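Local coordinates for SAHS4 (Ramazzottius varieornatus, PDB 5Z4G), which probably acts as a secreted molecular shield under water-deficient conditions, and binds zinc ions, at residues V104-I118 against I121-T135. Residues are numbered along the deposited sequence; the frame is centred on the assembly and turned at random.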
ATOM      1  N   VAL A 104     -10.207  14.309  -0.675  1.00 21.81           N
ATOM      2  CA  VAL A 104      -9.596  13.913  -1.949  1.00 21.01           C
ATOM      3  C   VAL A 104      -9.977  12.453  -2.215  1.00 19.88           C
ATOM      4  O   VAL A 104      -9.599  11.571  -1.443  1.00 21.51           O
ATOM      5  CB  VAL A 104      -8.048  14.058  -1.925  1.00 22.76           C
ATOM      6  CG1 VAL A 104      -7.440  13.628  -3.252  1.00 23.83           C
ATOM      7  CG2 VAL A 104      -7.626  15.490  -1.601  1.00 23.76           C
ATOM      8  N   ASP A 105     -10.719  12.211  -3.299  1.00 19.38           N
ATOM      9  CA  ASP A 105     -11.154  10.863  -3.682  1.00 19.42           C
ATOM     10  C   ASP A 105     -10.076  10.108  -4.439  1.00 18.58           C
ATOM     11  O   ASP A 105      -9.391  10.659  -5.306  1.00 19.11           O
ATOM     12  CB  ASP A 105     -12.428  10.903  -4.534  1.00 22.72           C
ATOM     13  CG  ASP A 105     -13.688  11.197  -3.722  1.00 26.83           C
ATOM     14  OD1 ASP A 105     -13.614  11.402  -2.488  1.00 28.32           O
ATOM     15  OD2 ASP A 105     -14.773  11.222  -4.341  1.00 31.53           O
ATOM     16  N   LEU A 106      -9.961   8.832  -4.104  1.00 18.80           N
ATOM     17  CA  LEU A 106      -8.999   7.927  -4.686  1.00 20.51           C
ATOM     18  C   LEU A 106      -9.796   6.713  -5.158  1.00 20.22           C
ATOM     19  O   LEU A 106     -10.541   6.122  -4.377  1.00 24.51           O
ATOM     20  CB  LEU A 106      -7.980   7.547  -3.607  1.00 23.30           C
ATOM     21  CG  LEU A 106      -6.801   6.610  -3.834  1.00 25.29           C
ATOM     22  CD1 LEU A 106      -5.650   7.003  -2.919  1.00 25.92           C
ATOM     23  CD2 LEU A 106      -7.196   5.153  -3.631  1.00 26.73           C
ATOM     24  N   LYS A 107      -9.657   6.371  -6.435  1.00 18.06           N
ATOM     25  CA  LYS A 107     -10.253   5.160  -6.991  1.00 16.35           C
ATOM     26  C   LYS A 107      -9.165   4.106  -7.138  1.00 14.26           C
ATOM     27  O   LYS A 107      -8.050   4.411  -7.544  1.00 16.41           O
ATOM     28  CB  LYS A 107     -10.894   5.443  -8.348  1.00 19.62           C
ATOM     29  CG  LYS A 107     -12.077   6.393  -8.293  1.00 22.96           C
ATOM     30  CD  LYS A 107     -12.682   6.594  -9.674  1.00 27.43           C
ATOM     31  CE  LYS A 107     -13.703   7.717  -9.659  1.00 31.89           C
ATOM     32  NZ  LYS A 107     -14.350   7.898 -10.987  1.00 35.81           N
ATOM     33  N   TYR A 108      -9.473   2.863  -6.794  1.00 13.24           N
ATOM     34  CA  TYR A 108      -8.469   1.806  -6.922  1.00 11.79           C
ATOM     35  C   TYR A 108      -9.049   0.460  -7.342  1.00 11.49           C
ATOM     36  O   TYR A 108     -10.225   0.187  -7.108  1.00 12.76           O
ATOM     37  CB  TYR A 108      -7.678   1.645  -5.608  1.00 12.89           C
ATOM     38  CG  TYR A 108      -8.469   0.967  -4.516  1.00 13.46           C
ATOM     39  CD1 TYR A 108      -9.307   1.704  -3.676  1.00 14.09           C
ATOM     40  CD2 TYR A 108      -8.411  -0.430  -4.348  1.00 14.74           C
ATOM     41  CE1 TYR A 108     -10.052   1.083  -2.692  1.00 15.85           C
ATOM     42  CE2 TYR A 108      -9.157  -1.063  -3.370  1.00 16.97           C
ATOM     43  CZ  TYR A 108      -9.970  -0.303  -2.544  1.00 17.95           C
ATOM     44  OH  TYR A 108     -10.701  -0.928  -1.572  1.00 20.50           O
ATOM     45  N   VAL A 109      -8.205  -0.370  -7.955  0.73 11.22           N
ATOM     46  CA  VAL A 109      -8.540  -1.761  -8.272  0.73 11.75           C
ATOM     47  C   VAL A 109      -7.345  -2.634  -7.909  0.73 10.93           C
ATOM     48  O   VAL A 109      -6.212  -2.328  -8.297  0.73 11.43           O
ATOM     49  CB  VAL A 109      -8.872  -1.977  -9.772  0.73 13.60           C
ATOM     50  CG1 VAL A 109      -9.295  -3.422 -10.011  0.73 12.48           C
ATOM     51  CG2 VAL A 109      -9.968  -1.035 -10.244  0.73 15.82           C
ATOM     52  N   CYS A 110      -7.602  -3.711  -7.172  1.00 11.31           N
ATOM     53  CA  CYS A 110      -6.567  -4.685  -6.814  1.00 11.87           C
ATOM     54  C   CYS A 110      -6.655  -5.903  -7.705  1.00 11.19           C
ATOM     55  O   CYS A 110      -7.741  -6.405  -7.969  1.00 12.36           O
ATOM     56  CB  CYS A 110      -6.718  -5.129  -5.368  1.00 12.97           C
ATOM     57  SG  CYS A 110      -6.398  -3.807  -4.200  1.00 14.44           S
ATOM     58  N   THR A 111      -5.497  -6.373  -8.170  1.00 11.72           N
ATOM     59  CA  THR A 111      -5.412  -7.610  -8.941  1.00 12.36           C
ATOM     60  C   THR A 111      -4.199  -8.395  -8.471  1.00 12.51           C
ATOM     61  O   THR A 111      -3.396  -7.904  -7.659  1.00 12.12           O
ATOM     62  CB  THR A 111      -5.289  -7.342 -10.458  1.00 13.80           C
ATOM     63  OG1 THR A 111      -4.200  -6.446 -10.699  1.00 14.60           O
ATOM     64  CG2 THR A 111      -6.591  -6.760 -11.042  1.00 15.84           C
ATOM     65  N   GLU A 112      -4.054  -9.612  -9.000  1.00 13.60           N
ATOM     66  CA  GLU A 112      -2.922 -10.475  -8.689  1.00 14.11           C
ATOM     67  C   GLU A 112      -2.161 -10.864  -9.934  1.00 15.39           C
ATOM     68  O   GLU A 112      -2.763 -11.088 -10.988  1.00 18.05           O
ATOM     69  CB  GLU A 112      -3.399 -11.731  -7.973  1.00 14.61           C
ATOM     70  CG  GLU A 112      -4.066 -11.452  -6.639  1.00 15.44           C
ATOM     71  CD  GLU A 112      -4.625 -12.700  -6.008  1.00 17.40           C
ATOM     72  OE1 GLU A 112      -5.755 -13.095  -6.365  1.00 18.72           O
ATOM     73  OE2 GLU A 112      -3.940 -13.285  -5.141  1.00 18.32           O
ATOM     74  N   ASP A 113      -0.838 -10.919  -9.814  1.00 14.30           N
ATOM     75  CA  ASP A 113      -0.002 -11.501 -10.846  1.00 16.02           C
ATOM     76  C   ASP A 113       0.846 -12.540 -10.135  1.00 15.06           C
ATOM     77  O   ASP A 113       1.850 -12.214  -9.495  1.00 14.97           O
ATOM     78  CB  ASP A 113       0.858 -10.439 -11.538  1.00 18.72           C
ATOM     79  CG  ASP A 113       1.712 -11.018 -12.668  1.00 23.43           C
ATOM     80  OD1 ASP A 113       1.610 -12.229 -12.960  1.00 26.53           O
ATOM     81  OD2 ASP A 113       2.494 -10.255 -13.271  1.00 28.40           O
ATOM     82  N   GLY A 114       0.401 -13.789 -10.217  1.00 14.50           N
ATOM     83  CA  GLY A 114       0.971 -14.854  -9.398  1.00 14.36           C
ATOM     84  C   GLY A 114       0.889 -14.494  -7.927  1.00 13.63           C
ATOM     85  O   GLY A 114      -0.189 -14.204  -7.402  1.00 14.61           O
ATOM     86  N   GLU A 115       2.053 -14.455  -7.285  1.00 12.26           N
ATOM     87  CA  GLU A 115       2.143 -14.151  -5.855  1.00 12.17           C
ATOM     88  C   GLU A 115       2.157 -12.660  -5.505  1.00 11.81           C
ATOM     89  O   GLU A 115       2.178 -12.303  -4.321  1.00 12.15           O
ATOM     90  CB  GLU A 115       3.370 -14.838  -5.259  1.00 13.38           C
ATOM     91  CG  GLU A 115       3.236 -16.345  -5.259  1.00 13.93           C
ATOM     92  CD  GLU A 115       4.288 -17.056  -4.434  1.00 16.74           C
ATOM     93  OE1 GLU A 115       5.270 -16.423  -3.984  1.00 19.18           O
ATOM     94  OE2 GLU A 115       4.125 -18.267  -4.243  1.00 20.01           O
ATOM     95  N   GLN A 116       2.131 -11.808  -6.527  0.58 11.31           N
ATOM     96  CA  GLN A 116       2.235 -10.362  -6.355  0.58 10.16           C
ATOM     97  C   GLN A 116       0.859  -9.697  -6.354  0.58 10.34           C
ATOM     98  O   GLN A 116       0.048  -9.931  -7.262  0.58 11.33           O
ATOM     99  CB  GLN A 116       3.105  -9.786  -7.474  0.58 11.43           C
ATOM    100  CG  GLN A 116       3.394  -8.299  -7.380  0.58 12.41           C
ATOM    101  CD  GLN A 116       4.176  -7.810  -8.583  0.58 13.82           C
ATOM    102  OE1 GLN A 116       3.641  -7.712  -9.693  0.58 15.87           O
ATOM    103  NE2 GLN A 116       5.457  -7.517  -8.377  0.58 14.78           N
ATOM    104  N   LEU A 117       0.616  -8.865  -5.339  1.00  9.91           N
ATOM    105  CA  LEU A 117      -0.590  -8.044  -5.266  1.00  9.13           C
ATOM    106  C   LEU A 117      -0.298  -6.734  -5.989  1.00  9.26           C
ATOM    107  O   LEU A 117       0.736  -6.107  -5.740  1.00  9.58           O
ATOM    108  CB  LEU A 117      -0.965  -7.773  -3.800  1.00  9.55           C
ATOM    109  CG  LEU A 117      -2.161  -6.846  -3.569  1.00 10.15           C
ATOM    110  CD1 LEU A 117      -3.464  -7.462  -4.057  1.00 12.75           C
ATOM    111  CD2 LEU A 117      -2.275  -6.489  -2.093  1.00 11.48           C
ATOM    112  N   ILE A 118      -1.210  -6.315  -6.868  1.00  9.00           N
ATOM    113  CA  ILE A 118      -1.067  -5.073  -7.620  1.00  9.29           C
ATOM    114  C   ILE A 118      -2.257  -4.172  -7.302  1.00  9.95           C
ATOM    115  O   ILE A 118      -3.404  -4.616  -7.369  1.00 11.33           O
ATOM    116  CB  ILE A 118      -1.022  -5.342  -9.146  1.00 11.19           C
ATOM    117  CG1 ILE A 118       0.132  -6.286  -9.530  1.00 11.75           C
ATOM    118  CG2 ILE A 118      -0.937  -4.027  -9.928  1.00 11.94           C
ATOM    119  CD1 ILE A 118       0.025  -6.839 -10.922  1.00 16.40           C
ATOM    120  N   ILE A 121      -4.188   2.804  -8.809  1.00 11.96           N
ATOM    121  CA  ILE A 121      -4.833   3.931  -8.151  1.00 13.10           C
ATOM    122  C   ILE A 121      -4.988   5.100  -9.130  1.00 14.37           C
ATOM    123  O   ILE A 121      -4.067   5.413  -9.879  1.00 16.03           O
ATOM    124  CB  ILE A 121      -4.002   4.383  -6.928  1.00 13.77           C
ATOM    125  CG1 ILE A 121      -3.932   3.254  -5.892  1.00 13.53           C
ATOM    126  CG2 ILE A 121      -4.562   5.664  -6.319  1.00 15.26           C
ATOM    127  CD1 ILE A 121      -2.849   3.423  -4.852  1.00 15.38           C
ATOM    128  N   ASN A 122      -6.154   5.738  -9.103  1.00 14.70           N
ATOM    129  CA  ASN A 122      -6.383   6.986  -9.827  1.00 17.14           C
ATOM    130  C   ASN A 122      -6.943   8.040  -8.880  1.00 16.98           C
ATOM    131  O   ASN A 122      -7.861   7.764  -8.104  1.00 17.32           O
ATOM    132  CB  ASN A 122      -7.327   6.759 -11.019  1.00 21.25           C
ATOM    133  CG  ASN A 122      -7.353   7.934 -11.997  1.00 27.05           C
ATOM    134  OD1 ASN A 122      -6.379   8.682 -12.140  1.00 30.72           O
ATOM    135  ND2 ASN A 122      -8.474   8.088 -12.687  1.00 30.34           N
ATOM    136  N   ILE A 123      -6.354   9.237  -8.939  1.00 17.61           N
ATOM    137  CA  ILE A 123      -6.860  10.417  -8.239  1.00 19.58           C
ATOM    138  C   ILE A 123      -7.329  11.391  -9.329  1.00 21.15           C
ATOM    139  O   ILE A 123      -6.520  12.158  -9.885  1.00 22.71           O
ATOM    140  CB  ILE A 123      -5.817  11.065  -7.290  1.00 21.49           C
ATOM    141  CG1 ILE A 123      -5.275  10.041  -6.274  1.00 21.67           C
ATOM    142  CG2 ILE A 123      -6.431  12.271  -6.580  1.00 21.90           C
ATOM    143  CD1 ILE A 123      -4.047  10.494  -5.502  1.00 24.85           C
ATOM    144  N   PRO A 124      -8.632  11.336  -9.672  1.00 24.13           N
ATOM    145  CA  PRO A 124      -9.165  12.154 -10.770  1.00 26.31           C
ATOM    146  C   PRO A 124      -8.944  13.653 -10.573  1.00 27.85           C
ATOM    147  O   PRO A 124      -8.612  14.344 -11.541  1.00 30.88           O
ATOM    148  CB  PRO A 124     -10.656  11.807 -10.772  1.00 28.31           C
ATOM    149  CG  PRO A 124     -10.707  10.429 -10.222  1.00 28.58           C
ATOM    150  CD  PRO A 124      -9.660  10.416  -9.143  1.00 24.89           C
ATOM    151  N   SER A 125      -9.078  14.134  -9.333  1.00 29.11           N
ATOM    152  CA  SER A 125      -8.936  15.571  -9.026  1.00 30.07           C
ATOM    153  C   SER A 125      -7.533  16.127  -9.305  1.00 30.32           C
ATOM    154  O   SER A 125      -7.385  17.319  -9.583  1.00 33.19           O
ATOM    155  CB  SER A 125      -9.361  15.878  -7.587  1.00 31.84           C
ATOM    156  OG  SER A 125      -8.588  15.152  -6.649  1.00 30.58           O
ATOM    157  N   LYS A 126      -6.529  15.249  -9.245  1.00 27.18           N
ATOM    158  CA  LYS A 126      -5.130  15.597  -9.523  1.00 28.04           C
ATOM    159  C   LYS A 126      -4.647  15.113 -10.895  1.00 27.36           C
ATOM    160  O   LYS A 126      -3.504  15.388 -11.284  1.00 30.49           O
ATOM    161  CB  LYS A 126      -4.218  15.028  -8.429  1.00 28.64           C
ATOM    162  CG  LYS A 126      -4.322  15.742  -7.091  1.00 32.11           C
ATOM    163  CD  LYS A 126      -3.314  15.181  -6.099  1.00 33.58           C
ATOM    164  CE  LYS A 126      -3.249  16.022  -4.832  1.00 36.23           C
ATOM    165  NZ  LYS A 126      -4.461  15.877  -3.975  1.00 35.14           N
ATOM    166  N   ASN A 127      -5.515  14.397 -11.619  1.00 26.32           N
ATOM    167  CA  ASN A 127      -5.178  13.744 -12.895  1.00 26.97           C
ATOM    168  C   ASN A 127      -3.911  12.878 -12.762  1.00 24.86           C
ATOM    169  O   ASN A 127      -3.011  12.919 -13.609  1.00 26.60           O
ATOM    170  CB  ASN A 127      -5.067  14.770 -14.040  1.00 30.91           C
ATOM    171  CG  ASN A 127      -5.015  14.118 -15.412  1.00 34.78           C
ATOM    172  OD1 ASN A 127      -5.658  13.094 -15.654  1.00 36.74           O
ATOM    173  ND2 ASN A 127      -4.244  14.713 -16.320  1.00 35.78           N
ATOM    174  N   GLN A 128      -3.860  12.099 -11.680  1.00 20.96           N
ATOM    175  CA  GLN A 128      -2.654  11.369 -11.304  1.00 20.46           C
ATOM    176  C   GLN A 128      -2.929   9.902 -10.988  1.00 19.12           C
ATOM    177  O   GLN A 128      -3.789   9.587 -10.163  1.00 21.70           O
ATOM    178  CB  GLN A 128      -1.983  12.064 -10.114  1.00 23.30           C
ATOM    179  CG  GLN A 128      -0.604  11.534  -9.749  1.00 24.58           C
ATOM    180  CD  GLN A 128       0.018  12.251  -8.563  1.00 26.16           C
ATOM    181  OE1 GLN A 128      -0.470  13.294  -8.103  1.00 28.68           O
ATOM    182  NE2 GLN A 128       1.113  11.697  -8.065  1.00 24.98           N
ATOM    183  N   GLU A 129      -2.209   9.012 -11.657  0.53 17.42           N
ATOM    184  CA  GLU A 129      -2.322   7.585 -11.381  0.53 15.21           C
ATOM    185  C   GLU A 129      -1.053   7.032 -10.751  0.53 14.06           C
ATOM    186  O   GLU A 129       0.054   7.519 -11.013  0.53 13.40           O
ATOM    187  CB  GLU A 129      -2.733   6.792 -12.633  0.53 17.00           C
ATOM    188  CG  GLU A 129      -1.707   6.774 -13.754  0.53 19.72           C
ATOM    189  CD  GLU A 129      -2.084   5.874 -14.922  0.53 21.66           C
ATOM    190  OE1 GLU A 129      -1.609   6.150 -16.040  0.53 22.31           O
ATOM    191  OE2 GLU A 129      -2.842   4.894 -14.738  0.53 23.29           O
ATOM    192  N   THR A 130      -1.241   6.024  -9.906  1.00 13.36           N
ATOM    193  CA  THR A 130      -0.160   5.350  -9.192  1.00 13.18           C
ATOM    194  C   THR A 130      -0.401   3.858  -9.341  1.00 11.77           C
ATOM    195  O   THR A 130      -1.552   3.402  -9.303  1.00 13.79           O
ATOM    196  CB  THR A 130      -0.123   5.751  -7.691  1.00 14.56           C
ATOM    197  OG1 THR A 130       0.029   7.168  -7.588  1.00 15.97           O
ATOM    198  CG2 THR A 130       1.040   5.088  -6.930  1.00 14.41           C
ATOM    199  N   ILE A 131       0.674   3.100  -9.550  0.68 11.03           N
ATOM    200  CA  ILE A 131       0.609   1.639  -9.430  0.68 11.25           C
ATOM    201  C   ILE A 131       1.515   1.203  -8.294  0.68 10.64           C
ATOM    202  O   ILE A 131       2.662   1.645  -8.192  0.68 10.99           O
ATOM    203  CB  ILE A 131       0.912   0.898 -10.759  0.68 13.38           C
ATOM    204  CG1 ILE A 131      -0.149   1.273 -11.812  0.68 14.35           C
ATOM    205  CG2 ILE A 131       0.928  -0.620 -10.537  0.68 13.77           C
ATOM    206  CD1 ILE A 131       0.089   0.730 -13.206  0.68 16.70           C
ATOM    207  N   VAL A 132       0.967   0.360  -7.427  1.00 10.59           N
ATOM    208  CA  VAL A 132       1.676  -0.153  -6.250  1.00 10.96           C
ATOM    209  C   VAL A 132       1.734  -1.672  -6.392  1.00 10.09           C
ATOM    210  O   VAL A 132       0.724  -2.299  -6.713  1.00 12.57           O
ATOM    211  CB  VAL A 132       0.966   0.257  -4.930  1.00 12.28           C
ATOM    212  CG1 VAL A 132       1.828  -0.088  -3.715  1.00 13.79           C
ATOM    213  CG2 VAL A 132       0.626   1.746  -4.909  1.00 13.51           C
ATOM    214  N   THR A 133       2.907  -2.266  -6.179  1.00 10.91           N
ATOM    215  CA  THR A 133       3.019  -3.723  -6.167  1.00 11.17           C
ATOM    216  C   THR A 133       3.536  -4.188  -4.805  1.00 10.37           C
ATOM    217  O   THR A 133       4.376  -3.506  -4.181  1.00 12.27           O
ATOM    218  CB  THR A 133       3.946  -4.276  -7.265  1.00 11.78           C
ATOM    219  OG1 THR A 133       5.280  -3.841  -7.022  1.00 16.67           O
ATOM    220  CG2 THR A 133       3.524  -3.818  -8.661  1.00 12.28           C
ATOM    221  N   TYR A 134       3.054  -5.347  -4.360  1.00  9.77           N
ATOM    222  CA  TYR A 134       3.459  -5.940  -3.091  1.00  9.45           C
ATOM    223  C   TYR A 134       4.051  -7.294  -3.412  1.00 10.27           C
ATOM    224  O   TYR A 134       3.345  -8.183  -3.892  1.00 12.03           O
ATOM    225  CB  TYR A 134       2.249  -6.070  -2.142  1.00 10.24           C
ATOM    226  CG  TYR A 134       1.656  -4.731  -1.784  1.00 10.11           C
ATOM    227  CD1 TYR A 134       0.723  -4.098  -2.628  1.00 10.60           C
ATOM    228  CD2 TYR A 134       2.055  -4.062  -0.616  1.00 11.09           C
ATOM    229  CE1 TYR A 134       0.197  -2.849  -2.306  1.00 11.15           C
ATOM    230  CE2 TYR A 134       1.531  -2.816  -0.286  1.00 11.57           C
ATOM    231  CZ  TYR A 134       0.613  -2.214  -1.132  1.00 12.13           C
ATOM    232  OH  TYR A 134       0.114  -0.983  -0.800  1.00 13.46           O
ATOM    233  N   THR A 135       5.355  -7.427  -3.165  1.00 10.40           N
ATOM    234  CA  THR A 135       6.108  -8.643  -3.442  1.00 10.29           C
ATOM    235  C   THR A 135       6.715  -9.116  -2.141  1.00 10.74           C
ATOM    236  O   THR A 135       7.527  -8.407  -1.542  1.00 12.60           O
ATOM    237  CB  THR A 135       7.223  -8.387  -4.475  1.00 11.27           C
ATOM    238  OG1 THR A 135       6.656  -7.722  -5.601  1.00 14.42           O
ATOM    239  CG2 THR A 135       7.861  -9.702  -4.934  1.00 14.26           C
TER
HETATM  240  O   HOH W   1     -10.015  12.827  -6.810  1.00 29.36           O
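The Tyr-134 ring turns an edge to the backbone of Leu-117. Leu-117 O lies in the ring plane, 3.7 Å from Tyr-134 CD1. The two side chains run side by side and point the same way, with Leu-117 CD2 3.9 Å from Tyr-134 CD1. Outside the contact, Tyr-65 meets the tyrosine ring edge-to-face, and Gln-143 hydrogen-bonds its hydroxyl. A second flat group at this contact is the Gln-116 amide, modelled in two conformers. In one, CG stands opposite the backbone N (chi1 -176°) and the extended chain carries NE2 across Thr-133 CB to Thr-135. In that copy the bond from NE2 to Thr-135 OG1 is 3.0 Å long, nearly straight at 178°, and in the amide plane; whether it holds in the other is doubtful. In the backbone, Leu-117 and Tyr-134 form an antiparallel hydrogen-bonded pair, with Tyr-134 N 2.8 Å from Leu-117 O. Strands 104-113, 116-123 and 128-137 make an up-and-down meander, consistent with the fatty-acid-binding-protein fold of this family. The middle strand bonds to both neighbours. Asn-122 pairs with Lys-107, and Asn-122 N donates to Lys-107 O at 2.8 Å. Next to this pair, Ile-121 CG2 presses on the branch point of Leu-106, 3.5 Å from its CG and tighter than usual. Farther along, Val-104 CG1 touches Ile-123 CG2 at 3.7 Å. Ile-123 also faces Asn-127 and Gln-128 in a G1 beta bulge. A water joins the strand to the turn, donating to Asp-105 O at 2.7 Å and accepting from Ser-125 N.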